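PDB 6TFO: copper-containing nitrite reductase, which probably reduces nitrite to nitric oxide with electrons taken from a cytochrome c, using bound copper ions as cofactors. Local coordinates for residues 366-371 with 415-420. Residues are numbered along the deposited sequence; the frame is centred on the assembly and turned at random.
With CU (copper (II) ion), chain E.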
loop_
_atom_site.group_PDB
_atom_site.type_symbol
_atom_site.label_atom_id
_atom_site.label_comp_id
_atom_site.label_asym_id
_atom_site.label_seq_id
_atom_site.Cartn_x
_atom_site.Cartn_y
_atom_site.Cartn_z
ATOM N N SER C 366 -23.931 17.650 25.830
ATOM C CA SER C 366 -25.359 17.430 26.137
ATOM C C SER C 366 -25.445 17.003 27.609
ATOM O O SER C 366 -25.648 15.800 27.878
ATOM C CB SER C 366 -25.952 16.444 25.161
ATOM O OG SER C 366 -25.805 16.945 23.830
ATOM N N PHE C 367 -25.246 17.956 28.533
ATOM C CA PHE C 367 -24.983 17.665 29.967
ATOM C C PHE C 367 -26.266 17.158 30.604
ATOM O O PHE C 367 -27.338 17.760 30.383
ATOM C CB PHE C 367 -24.443 18.876 30.719
ATOM C CG PHE C 367 -24.053 18.557 32.139
ATOM C CD1 PHE C 367 -23.001 17.707 32.409
ATOM C CD2 PHE C 367 -24.752 19.089 33.207
ATOM C CE1 PHE C 367 -22.634 17.423 33.713
ATOM C CE2 PHE C 367 -24.385 18.807 34.513
ATOM C CZ PHE C 367 -23.331 17.972 34.765
ATOM N N HIS C 368 -26.146 16.073 31.356
ATOM C CA HIS C 368 -27.277 15.290 31.907
ATOM C C HIS C 368 -26.786 14.518 33.122
ATOM O O HIS C 368 -25.615 14.120 33.141
ATOM C CB HIS C 368 -27.839 14.349 30.847
ATOM C CG HIS C 368 -28.837 13.375 31.373
ATOM N ND1 HIS C 368 -30.188 13.673 31.482
ATOM C CD2 HIS C 368 -28.697 12.096 31.779
ATOM C CE1 HIS C 368 -30.829 12.618 31.943
ATOM N NE2 HIS C 368 -29.941 11.641 32.124
ATOM N N VAL C 369 -27.640 14.356 34.116
ATOM C CA VAL C 369 -27.317 13.551 35.323
ATOM C C VAL C 369 -28.311 12.410 35.336
ATOM O O VAL C 369 -29.500 12.699 35.504
ATOM C CB VAL C 369 -27.390 14.377 36.613
ATOM C CG1 VAL C 369 -27.276 13.486 37.837
ATOM C CG2 VAL C 369 -26.332 15.471 36.622
ATOM N N ILE C 370 -27.829 11.195 35.103
ATOM C CA ILE C 370 -28.692 9.987 35.015
ATOM C C ILE C 370 -29.346 9.809 36.387
ATOM O O ILE C 370 -28.596 9.845 37.398
ATOM C CB ILE C 370 -27.886 8.755 34.542
ATOM C CG1 ILE C 370 -27.116 9.039 33.245
ATOM C CG2 ILE C 370 -28.802 7.557 34.378
ATOM C CD1 ILE C 370 -26.350 7.851 32.700
ATOM N N GLY C 371 -30.682 9.720 36.423
ATOM C CA GLY C 371 -31.466 9.495 37.664
ATOM C C GLY C 371 -31.974 10.773 38.316
ATOM O O GLY C 371 -32.702 10.674 39.321
ATOM N N VAL C 415 -25.161 9.821 37.881
ATOM C CA VAL C 415 -24.048 9.756 36.895
ATOM C C VAL C 415 -24.107 10.958 35.965
ATOM O O VAL C 415 -25.061 11.035 35.189
ATOM C CB VAL C 415 -24.073 8.439 36.106
ATOM C CG1 VAL C 415 -22.937 8.383 35.103
ATOM C CG2 VAL C 415 -24.012 7.241 37.038
ATOM N N LEU C 416 -23.071 11.799 36.020
ATOM C CA LEU C 416 -22.843 12.937 35.094
ATOM C C LEU C 416 -22.342 12.398 33.748
ATOM O O LEU C 416 -21.355 11.645 33.751
ATOM C CB LEU C 416 -21.788 13.871 35.696
ATOM C CG LEU C 416 -22.213 14.762 36.864
ATOM C CD1 LEU C 416 -22.491 13.939 38.121
ATOM C CD2 LEU C 416 -21.128 15.794 37.142
ATOM N N VAL C 417 -22.976 12.792 32.642
ATOM C CA VAL C 417 -22.601 12.369 31.260
ATOM C C VAL C 417 -22.760 13.545 30.298
ATOM O O VAL C 417 -23.575 14.460 30.576
ATOM C CB VAL C 417 -23.440 11.174 30.764
ATOM C CG1 VAL C 417 -23.335 9.981 31.707
ATOM C CG2 VAL C 417 -24.899 11.548 30.519
ATOM N N ASP C 418 -22.018 13.496 29.191
ATOM C CA ASP C 418 -22.394 14.150 27.911
ATOM C C ASP C 418 -23.267 13.119 27.196
ATOM O O ASP C 418 -22.819 11.996 27.074
ATOM C CB ASP C 418 -21.135 14.563 27.165
ATOM C CG ASP C 418 -21.362 15.290 25.863
ATOM O OD1 ASP C 418 -22.495 15.177 25.311
ATOM O OD2 ASP C 418 -20.393 15.967 25.411
ATOM N N HIS C 419 -24.511 13.436 26.860
ATOM C CA HIS C 419 -25.499 12.425 26.393
ATOM C C HIS C 419 -25.232 12.082 24.920
ATOM O O HIS C 419 -26.058 11.346 24.332
ATOM C CB HIS C 419 -26.950 12.891 26.645
ATOM C CG HIS C 419 -27.868 11.770 27.001
ATOM N ND1 HIS C 419 -28.285 10.841 26.077
ATOM C CD2 HIS C 419 -28.422 11.411 28.179
ATOM C CE1 HIS C 419 -29.064 9.962 26.675
ATOM N NE2 HIS C 419 -29.165 10.283 27.965
ATOM N N ALA C 420 -24.170 12.632 24.325
ATOM C CA ALA C 420 -23.526 12.037 23.129
ATOM C C ALA C 420 -22.698 10.853 23.642
ATOM O O ALA C 420 -21.505 11.027 23.919
ATOM C CB ALA C 420 -22.694 13.055 22.375
HETATM CU CU CU E . -29.986 9.089 29.509
HETATM O O HOH W 1 -23.169 16.292 22.933
#
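His419 turns its CD2 edge onto the face of the His368 ring, a T-shaped pair with planes at 82°, while its NE2 binds a copper ion at 2.1 Å. His227 and His262 of a second subunit complete this three-histidine site, the arrangement of a type 2 catalytic copper in nitrite reductases. His368, its CG anti to the backbone N (chi1 171°), is no ligand here: its NE2 stays 3.7 Å from the copper, and its ND1 is hydrogen-bonded to Gln392 O. The case illustrates how a strand end can present a metal ligand. Just before His419, Asp418 OD1 takes Ser366 N at 2.9 Å and Ala420 N from opposite faces of its carboxylate, the latter closing an Asx turn; a water donates to it as well, while OD2 is held by Gln299 and a salt bridge to Arg423. His419 N answers with a 2.8 Å bond to Ser366 O. Behind this end, His368 and Val417 exchange backbone bonds, and Ile370 CD1 meets Val417 CG1 at 3.8 Å, the side chains crossing at about a right angle. On the other face, Phe367 CZ meets Leu416 CD2 at 3.9 Å, at the ring edge. Strands 365-370 and 412-418 lie inside a mixed cupredoxin-type sheet, flanked by strands 393-396 and 430-434 respectively.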